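Local coordinates for heat shock protein STI1 (Saccharomyces cerevisiae, PDB 3UPV), which acts as a co-chaperone adaptor that binds Hsp70 and Hsp90, here represented by its TPR2B domain in complex with a C-terminal Hsp70 peptide, at residues 28-31 with 36-39; 63-68 with 72-77; 81-86 with 115-120. All coordinates share one frame; numbering follows the deposited sequence.

Contact 1: residues 28-31 with 36-39; sequences TEMI and EDAR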
loop_
_atom_site.group_PDB
_atom_site.type_symbol
_atom_site.label_atom_id
_atom_site.label_comp_id
_atom_site.label_asym_id
_atom_site.label_seq_id
_atom_site.Cartn_x
_atom_site.Cartn_y
_atom_site.Cartn_z
ATOM N N THR A 28 6.039 -1.445 12.021
ATOM C CA THR A 28 7.342 -2.029 12.106
ATOM C C THR A 28 7.325 -3.179 13.109
ATOM O O THR A 28 7.924 -4.241 12.838
ATOM C CB THR A 28 8.376 -0.927 12.494
ATOM O OG1 THR A 28 8.414 0.089 11.460
ATOM C CG2 THR A 28 9.798 -1.537 12.623
ATOM N N GLU A 29 6.592 -3.014 14.210
ATOM C CA GLU A 29 6.474 -4.096 15.143
ATOM C C GLU A 29 5.692 -5.259 14.543
ATOM O O GLU A 29 6.111 -6.410 14.752
ATOM C CB GLU A 29 5.840 -3.629 16.468
ATOM C CG GLU A 29 5.632 -4.816 17.430
ATOM C CD GLU A 29 5.063 -4.482 18.832
ATOM O OE1 GLU A 29 4.564 -3.378 19.087
ATOM O OE2 GLU A 29 5.125 -5.471 19.741
ATOM N N MET A 30 4.555 -4.987 13.849
ATOM C CA MET A 30 3.807 -6.039 13.138
ATOM C C MET A 30 4.751 -6.849 12.201
ATOM O O MET A 30 4.695 -8.075 12.117
ATOM C CB MET A 30 2.681 -5.442 12.325
ATOM C CG MET A 30 1.692 -6.529 11.745
ATOM S SD MET A 30 0.467 -5.672 10.803
ATOM C CE MET A 30 -0.217 -7.158 10.001
ATOM N N ILE A 31 5.595 -6.118 11.495
ATOM C CA ILE A 31 6.539 -6.685 10.533
ATOM C C ILE A 31 7.575 -7.541 11.291
ATOM O O ILE A 31 7.843 -8.668 10.854
ATOM C CB ILE A 31 7.304 -5.626 9.683
ATOM C CG1 ILE A 31 6.344 -5.050 8.628
ATOM C CG2 ILE A 31 8.533 -6.325 9.014
ATOM C CD1 ILE A 31 6.844 -3.835 7.935
ATOM N N GLU A 36 6.156 -12.495 7.396
ATOM C CA GLU A 36 5.580 -13.005 6.171
ATOM C C GLU A 36 4.207 -12.454 5.845
ATOM O O GLU A 36 3.611 -12.767 4.785
ATOM C CB GLU A 36 5.499 -14.532 6.283
ATOM C CG GLU A 36 6.921 -15.194 6.296
ATOM C CD GLU A 36 7.723 -14.778 5.073
ATOM O OE1 GLU A 36 8.734 -14.063 5.219
ATOM O OE2 GLU A 36 7.361 -15.143 3.934
ATOM N N ASP A 37 3.700 -11.612 6.746
ATOM C CA ASP A 37 2.383 -11.052 6.629
ATOM C C ASP A 37 2.535 -9.823 5.773
ATOM O O ASP A 37 3.051 -8.779 6.239
ATOM C CB ASP A 37 1.810 -10.769 8.024
ATOM C CG ASP A 37 0.358 -10.288 7.995
ATOM O OD1 ASP A 37 -0.299 -10.359 9.060
ATOM O OD2 ASP A 37 -0.140 -9.857 6.923
ATOM N N ALA A 38 2.106 -9.915 4.511
ATOM C CA ALA A 38 2.129 -8.742 3.588
ATOM C C ALA A 38 1.439 -7.467 4.142
ATOM O O ALA A 38 1.787 -6.367 3.749
ATOM C CB ALA A 38 1.474 -9.102 2.224
ATOM N N ARG A 39 0.428 -7.613 4.992
ATOM C CA ARG A 39 -0.330 -6.452 5.452
ATOM C C ARG A 39 0.581 -5.491 6.199
ATOM O O ARG A 39 0.358 -4.273 6.151
ATOM C CB ARG A 39 -1.485 -6.836 6.371
ATOM C CG ARG A 39 -2.520 -7.713 5.683
ATOM C CD ARG A 39 -3.614 -8.172 6.638
ATOM N NE ARG A 39 -3.015 -8.992 7.698
ATOM C CZ ARG A 39 -3.663 -9.414 8.781
ATOM N NH1 ARG A 39 -4.971 -9.122 8.947
ATOM N NH2 ARG A 39 -3.025 -10.177 9.676
#
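M30 reaches from helix 20-33 with its methyl end against the carboxylate of D37, CE lying 3.3 Å from OD1 of that aspartate. CE of M30 also rests 3.9 Å from CB of R39 and meets the guanidinium obliquely. An extended chain, with CG turned away from the backbone N (chi1 -170°) and no bend beyond it, carries the thioether this far. What it meets is an ion pair held by several bonds. R39 grips D37 side-on: NH2 donates to OD1 at 2.8 Å and NE to OD2 at 3.1 Å, each carboxylate oxygen accepting on its syn lone pair, and both lying close to the guanidinium plane. D37 is also the N-cap of helix 38-50, because the backbone N of R39 donates to its OD2 from above the carboxylate plane at 3.0 Å. The contact thus spans the turn where TPR 7 gives way to TPR 8, the cap opening the first helix of the new repeat. OD2 takes two donors, which fixes the rotation of the carboxylate. On the side of helix 2-16, A7 and R8 touch M30, while R39 also packs on an acidic side chain of the bound peptide.

Contact 2: residues 63-68 with 72-77; sequences KAIEKD and VRAYIR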
loop_
_atom_site.group_PDB
_atom_site.type_symbol
_atom_site.label_atom_id
_atom_site.label_comp_id
_atom_site.label_asym_id
_atom_site.label_seq_id
_atom_site.Cartn_x
_atom_site.Cartn_y
_atom_site.Cartn_z
ATOM N N LYS A 63 7.872 -5.159 -1.085
ATOM C CA LYS A 63 7.990 -6.292 -0.151
ATOM C C LYS A 63 6.600 -6.965 0.079
ATOM O O LYS A 63 6.520 -8.186 0.149
ATOM C CB LYS A 63 8.644 -5.811 1.155
ATOM C CG LYS A 63 9.270 -6.902 2.066
ATOM C CD LYS A 63 10.624 -7.437 1.526
ATOM C CE LYS A 63 11.839 -6.571 1.922
ATOM N NZ LYS A 63 13.237 -7.190 1.674
ATOM N N ALA A 64 5.537 -6.170 0.228
ATOM C CA ALA A 64 4.195 -6.709 0.360
ATOM C C ALA A 64 3.832 -7.569 -0.840
ATOM O O ALA A 64 3.224 -8.635 -0.684
ATOM C CB ALA A 64 3.153 -5.575 0.500
ATOM N N ILE A 65 4.202 -7.078 -2.022
ATOM C CA ILE A 65 3.989 -7.793 -3.290
ATOM C C ILE A 65 4.723 -9.138 -3.277
ATOM O O ILE A 65 4.141 -10.181 -3.664
ATOM C CB ILE A 65 4.324 -6.902 -4.535
ATOM C CG1 ILE A 65 3.205 -5.819 -4.668
ATOM C CG2 ILE A 65 4.489 -7.811 -5.850
ATOM C CD1 ILE A 65 3.525 -4.615 -5.577
ATOM N N GLU A 66 5.940 -9.152 -2.732
ATOM C CA GLU A 66 6.647 -10.447 -2.617
ATOM C C GLU A 66 5.959 -11.420 -1.660
ATOM O O GLU A 66 5.961 -12.623 -1.896
ATOM C CB GLU A 66 8.079 -10.288 -2.146
ATOM C CG GLU A 66 9.026 -9.352 -2.895
ATOM C CD GLU A 66 10.396 -9.284 -2.196
ATOM O OE1 GLU A 66 10.656 -10.151 -1.330
ATOM O OE2 GLU A 66 11.228 -8.383 -2.488
ATOM N N LYS A 67 5.404 -10.909 -0.570
ATOM C CA LYS A 67 4.825 -11.778 0.450
ATOM C C LYS A 67 3.451 -12.310 0.019
ATOM O O LYS A 67 3.129 -13.451 0.303
ATOM C CB LYS A 67 4.710 -11.021 1.813
ATOM C CG LYS A 67 6.008 -10.587 2.456
ATOM C CD LYS A 67 7.014 -11.663 2.586
ATOM C CE LYS A 67 8.291 -11.058 3.110
ATOM N NZ LYS A 67 9.384 -12.053 3.198
ATOM N N ASP A 68 2.630 -11.473 -0.620
ATOM C CA ASP A 68 1.278 -11.882 -1.100
ATOM C C ASP A 68 0.995 -11.307 -2.482
ATOM O O ASP A 68 0.554 -10.159 -2.614
ATOM C CB ASP A 68 0.169 -11.454 -0.124
ATOM C CG ASP A 68 -1.226 -11.976 -0.553
ATOM O OD1 ASP A 68 -2.215 -11.592 0.116
ATOM O OD2 ASP A 68 -1.335 -12.748 -1.549
ATOM N N VAL A 72 -4.078 -6.983 -3.721
ATOM C CA VAL A 72 -4.295 -5.929 -4.712
ATOM C C VAL A 72 -3.907 -4.517 -4.165
ATOM O O VAL A 72 -3.423 -3.639 -4.895
ATOM C CB VAL A 72 -5.828 -5.938 -5.109
ATOM C CG1 VAL A 72 -6.186 -4.766 -6.010
ATOM C CG2 VAL A 72 -6.297 -7.293 -5.688
ATOM N N ARG A 73 -4.187 -4.288 -2.874
ATOM C CA ARG A 73 -3.977 -2.955 -2.265
ATOM C C ARG A 73 -2.543 -2.530 -2.384
ATOM O O ARG A 73 -2.245 -1.359 -2.575
ATOM C CB ARG A 73 -4.361 -2.973 -0.802
ATOM C CG ARG A 73 -4.252 -1.564 -0.203
ATOM C CD ARG A 73 -5.680 -1.151 0.231
ATOM N NE ARG A 73 -6.076 -1.754 1.484
ATOM C CZ ARG A 73 -7.331 -1.784 1.981
ATOM N NH1 ARG A 73 -8.351 -1.281 1.306
ATOM N NH2 ARG A 73 -7.571 -2.337 3.168
ATOM N N ALA A 74 -1.629 -3.492 -2.257
ATOM C CA ALA A 74 -0.186 -3.177 -2.340
ATOM C C ALA A 74 0.159 -2.608 -3.718
ATOM O O ALA A 74 0.960 -1.697 -3.841
ATOM C CB ALA A 74 0.591 -4.369 -2.055
ATOM N N TYR A 75 -0.456 -3.167 -4.744
ATOM C CA TYR A 75 -0.212 -2.666 -6.099
ATOM C C TYR A 75 -0.767 -1.257 -6.275
ATOM O O TYR A 75 -0.031 -0.349 -6.830
ATOM C CB TYR A 75 -0.804 -3.569 -7.159
ATOM C CG TYR A 75 -0.319 -5.003 -7.212
ATOM C CD1 TYR A 75 0.800 -5.377 -7.975
ATOM C CD2 TYR A 75 -0.995 -6.011 -6.521
ATOM C CE1 TYR A 75 1.213 -6.727 -8.021
ATOM C CE2 TYR A 75 -0.541 -7.323 -6.523
ATOM C CZ TYR A 75 0.514 -7.691 -7.296
ATOM O OH TYR A 75 0.841 -9.046 -7.327
ATOM N N ILE A 76 -1.989 -1.028 -5.764
ATOM C CA ILE A 76 -2.579 0.269 -5.916
ATOM C C ILE A 76 -1.773 1.314 -5.120
ATOM O O ILE A 76 -1.388 2.411 -5.614
ATOM C CB ILE A 76 -4.032 0.298 -5.506
ATOM C CG1 ILE A 76 -4.820 -0.603 -6.443
ATOM C CG2 ILE A 76 -4.525 1.779 -5.536
ATOM C CD1 ILE A 76 -6.223 -0.869 -5.986
ATOM N N ARG A 77 -1.392 0.921 -3.901
ATOM C CA ARG A 77 -0.543 1.803 -3.093
ATOM C C ARG A 77 0.776 2.173 -3.753
ATOM O O ARG A 77 1.251 3.340 -3.713
ATOM C CB ARG A 77 -0.293 1.105 -1.772
ATOM C CG ARG A 77 0.008 2.097 -0.783
ATOM C CD ARG A 77 0.239 1.557 0.641
ATOM N NE ARG A 77 -0.870 0.792 1.237
ATOM C CZ ARG A 77 -1.976 1.365 1.715
ATOM N NH1 ARG A 77 -2.963 0.642 2.292
ATOM N NH2 ARG A 77 -2.079 2.686 1.630
#
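Apolar packing carries the contact between residues 63-68 and 72-77, and the backbones come nearest where two alanines face each other. The CB atoms of A64 and A74 stand 3.8 Å apart, and their CA atoms, at 6.2 Å, are the nearest pair of the two backbones. The segments run nearly antiparallel, at 157°; the small alanines let their axes come within 8.9 Å. I65 widens the patch, its CG1 lying 4.0 Å from CB of A74.

The second kind of interaction is a CH-pi contact between I65 and Y75. CG1 of I65 sits over one face of the ring, 4.1 Å from the centroid of Y75 and 13° off the ring normal. CD1 of I65 continues across the ring to CD1 of Y75, 3.7 Å away, so the longer branch of the isoleucine does most of the touching. The tyrosine ring is brought under it by chi1 of -60°, with CG beside the backbone N, and its hydroxyl is bonded to the carbonyl O of P69 in the connecting turn, which helps fix the ring. With I65 cut back to an alanine, the Y75 face and the A74 methyl would probably lose the cover it gives, opening a gap between the helices.

The paired segments are the second helix of TPR 8 and the first of TPR 9, the interface by which the two successive repeats stack. Beyond Y75 lie A98 and K101 of helix 88-106, and I76 turns to helix 111-124. R73 and R77 hold the bound Hsp70 peptide, while R77 also packs against A45 and A46 of helix 38-50.

Contact 3: residues 81-86 with 115-120; sequences AQIAVK and DQLYYK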
loop_
_atom_site.group_PDB
_atom_site.type_symbol
_atom_site.label_atom_id
_atom_site.label_comp_id
_atom_site.label_asym_id
_atom_site.label_seq_id
_atom_site.Cartn_x
_atom_site.Cartn_y
_atom_site.Cartn_z
ATOM N N ALA A 81 2.257 5.904 -4.931
ATOM C CA ALA A 81 3.565 6.421 -4.551
ATOM C C ALA A 81 4.415 6.688 -5.762
ATOM O O ALA A 81 5.159 7.708 -5.822
ATOM C CB ALA A 81 4.280 5.497 -3.557
ATOM N N GLN A 82 4.313 5.832 -6.757
ATOM C CA GLN A 82 5.112 6.071 -7.996
ATOM C C GLN A 82 4.649 7.374 -8.708
ATOM O O GLN A 82 5.471 8.199 -9.163
ATOM C CB GLN A 82 5.073 4.876 -8.956
ATOM C CG GLN A 82 5.915 3.699 -8.401
ATOM C CD GLN A 82 5.808 2.417 -9.230
ATOM O OE1 GLN A 82 6.809 1.809 -9.574
ATOM N NE2 GLN A 82 4.630 2.076 -9.637
ATOM N N ILE A 83 3.344 7.637 -8.714
ATOM C CA ILE A 83 2.899 8.871 -9.261
ATOM C C ILE A 83 3.480 10.049 -8.443
ATOM O O ILE A 83 3.879 11.069 -9.006
ATOM C CB ILE A 83 1.382 8.891 -9.257
ATOM C CG1 ILE A 83 0.892 7.938 -10.369
ATOM C CG2 ILE A 83 0.732 10.287 -9.491
ATOM C CD1 ILE A 83 -0.540 7.657 -10.309
ATOM N N ALA A 84 3.561 9.881 -7.119
ATOM C CA ALA A 84 4.023 10.976 -6.303
ATOM C C ALA A 84 5.436 11.362 -6.607
ATOM O O ALA A 84 5.781 12.552 -6.471
ATOM C CB ALA A 84 3.839 10.672 -4.823
ATOM N N VAL A 85 6.236 10.373 -6.980
ATOM C CA VAL A 85 7.649 10.592 -7.333
ATOM C C VAL A 85 7.898 10.684 -8.845
ATOM O O VAL A 85 9.042 10.683 -9.317
ATOM C CB VAL A 85 8.605 9.539 -6.682
ATOM C CG1 VAL A 85 8.635 9.673 -5.166
ATOM C CG2 VAL A 85 8.240 8.141 -7.122
ATOM N N LYS A 86 6.825 10.884 -9.607
ATOM C CA LYS A 86 6.899 11.130 -11.097
ATOM C C LYS A 86 7.506 9.961 -11.867
ATOM O O LYS A 86 8.061 10.102 -12.972
ATOM C CB LYS A 86 7.756 12.348 -11.386
ATOM C CG LYS A 86 7.289 13.572 -10.704
ATOM C CD LYS A 86 8.086 14.720 -11.289
ATOM C CE LYS A 86 7.952 15.911 -10.460
ATOM N NZ LYS A 86 6.498 16.202 -10.363
ATOM N N ASP A 115 -8.563 2.973 -12.438
ATOM C CA ASP A 115 -8.757 3.711 -13.708
ATOM C C ASP A 115 -8.446 5.223 -13.528
ATOM O O ASP A 115 -7.846 5.873 -14.390
ATOM C CB ASP A 115 -10.188 3.546 -14.264
ATOM C CG ASP A 115 -10.437 2.159 -14.919
ATOM O OD1 ASP A 115 -9.444 1.427 -15.221
ATOM O OD2 ASP A 115 -11.628 1.801 -15.116
ATOM N N GLN A 116 -8.755 5.787 -12.393
ATOM C CA GLN A 116 -8.455 7.205 -12.239
ATOM C C GLN A 116 -6.962 7.468 -11.967
ATOM O O GLN A 116 -6.437 8.511 -12.391
ATOM C CB GLN A 116 -9.373 7.910 -11.241
ATOM C CG GLN A 116 -9.260 7.438 -9.784
ATOM C CD GLN A 116 -8.289 8.241 -8.975
ATOM O OE1 GLN A 116 -8.033 9.388 -9.259
ATOM N NE2 GLN A 116 -7.746 7.632 -7.927
ATOM N N LEU A 117 -6.311 6.510 -11.299
ATOM C CA LEU A 117 -4.840 6.569 -11.152
ATOM C C LEU A 117 -4.201 6.450 -12.506
ATOM O O LEU A 117 -3.275 7.209 -12.802
ATOM C CB LEU A 117 -4.293 5.486 -10.198
ATOM C CG LEU A 117 -4.766 5.724 -8.772
ATOM C CD1 LEU A 117 -4.415 4.552 -7.910
ATOM C CD2 LEU A 117 -4.324 7.109 -8.136
ATOM N N TYR A 118 -4.720 5.555 -13.343
ATOM C CA TYR A 118 -4.159 5.348 -14.658
ATOM C C TYR A 118 -4.251 6.619 -15.502
ATOM O O TYR A 118 -3.251 6.993 -16.188
ATOM C CB TYR A 118 -4.903 4.260 -15.413
ATOM C CG TYR A 118 -4.088 3.794 -16.617
ATOM C CD1 TYR A 118 -3.196 2.737 -16.502
ATOM C CD2 TYR A 118 -4.202 4.462 -17.869
ATOM C CE1 TYR A 118 -2.457 2.313 -17.597
ATOM C CE2 TYR A 118 -3.528 4.034 -18.943
ATOM C CZ TYR A 118 -2.627 2.962 -18.800
ATOM O OH TYR A 118 -1.870 2.547 -19.865
ATOM N N TYR A 119 -5.418 7.246 -15.442
ATOM C CA TYR A 119 -5.686 8.462 -16.211
ATOM C C TYR A 119 -4.715 9.560 -15.752
ATOM O O TYR A 119 -4.190 10.296 -16.573
ATOM C CB TYR A 119 -7.113 8.955 -16.017
ATOM C CG TYR A 119 -7.350 10.140 -16.909
ATOM C CD1 TYR A 119 -7.302 9.986 -18.317
ATOM C CD2 TYR A 119 -7.537 11.424 -16.379
ATOM C CE1 TYR A 119 -7.466 11.109 -19.183
ATOM C CE2 TYR A 119 -7.696 12.539 -17.222
ATOM C CZ TYR A 119 -7.659 12.372 -18.606
ATOM O OH TYR A 119 -7.816 13.450 -19.434
ATOM N N LYS A 120 -4.490 9.642 -14.451
ATOM C CA LYS A 120 -3.725 10.710 -13.822
ATOM C C LYS A 120 -2.246 10.465 -14.223
ATOM O O LYS A 120 -1.553 11.363 -14.751
ATOM C CB LYS A 120 -3.989 10.700 -12.294
ATOM C CG LYS A 120 -3.087 11.608 -11.413
ATOM C CD LYS A 120 -3.517 11.657 -9.907
ATOM C CE LYS A 120 -3.303 10.353 -9.039
ATOM N NZ LYS A 120 -2.720 10.483 -7.563
#
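The last helix of this TPR domain, 111-124, packs along the first helix of TPR 9, and the contact between residues 81-86 and 115-120 lies near the C-terminal end of that first helix. I83 carries it from one side. Its CD1 points at the backbone of the other helix, 3.7 Å from the carbonyl O of L117, and stands 4.3 Å from CB of the same residue, a loose apolar touch. The longer branch, CG1 beside the backbone N (chi1 -73°), takes CD1 to both L117 and K120, while CG2 meets K120.

K120 comes across I83 obliquely. Its CE is 4.1 Å from CD1 of I83, and NZ lies 4.0 Å from CG2 of the isoleucine, so the last part of the lysine chain lies against the two methyls. The bends at chi3 and chi4 (70° and 137°) set the end of the chain, CE and NZ, beside the I83 methyls. The helix that follows the last repeat packs against it here, as the C-terminal capping helix does in many TPR domains, with aliphatic side chains meeting one another and a backbone carbonyl. Just past I83 the helix stops in a Schellman motif, with K86 at positive phi as its C-prime residue and its N bonded to the carbonyl O of I83 at 3.0 Å.

The L117 side chain also packs on I76 and T80 of helix 72-84 and on L95 of helix 88-106. On the far side of helix 72-84, A81 meets I58 of helix 54-67.

Overall arrangement
Contacts 1 and 2 both mark passages from one repeat to the next, whereas contact 3 joins the last repeat to the following helix. The centre of contact 2 lies about 6 Å from the chain's centre, those of contacts 1 and 3 about 12 and 13 Å, on opposite sides. Contact 3, though far out, is buried; contacts 1 and 2 are partly buried. Their chemistry differs: a methionine on a charged cap in contact 1, alanines and a tyrosine face in contact 2, an isoleucine against a leucine carbonyl and a lysine end in contact 3. The E36-K67 salt bridge and A38 packing tie contact 1 to contact 2. Contacts 2 and 3 share helix 72-84, I76 touching L117.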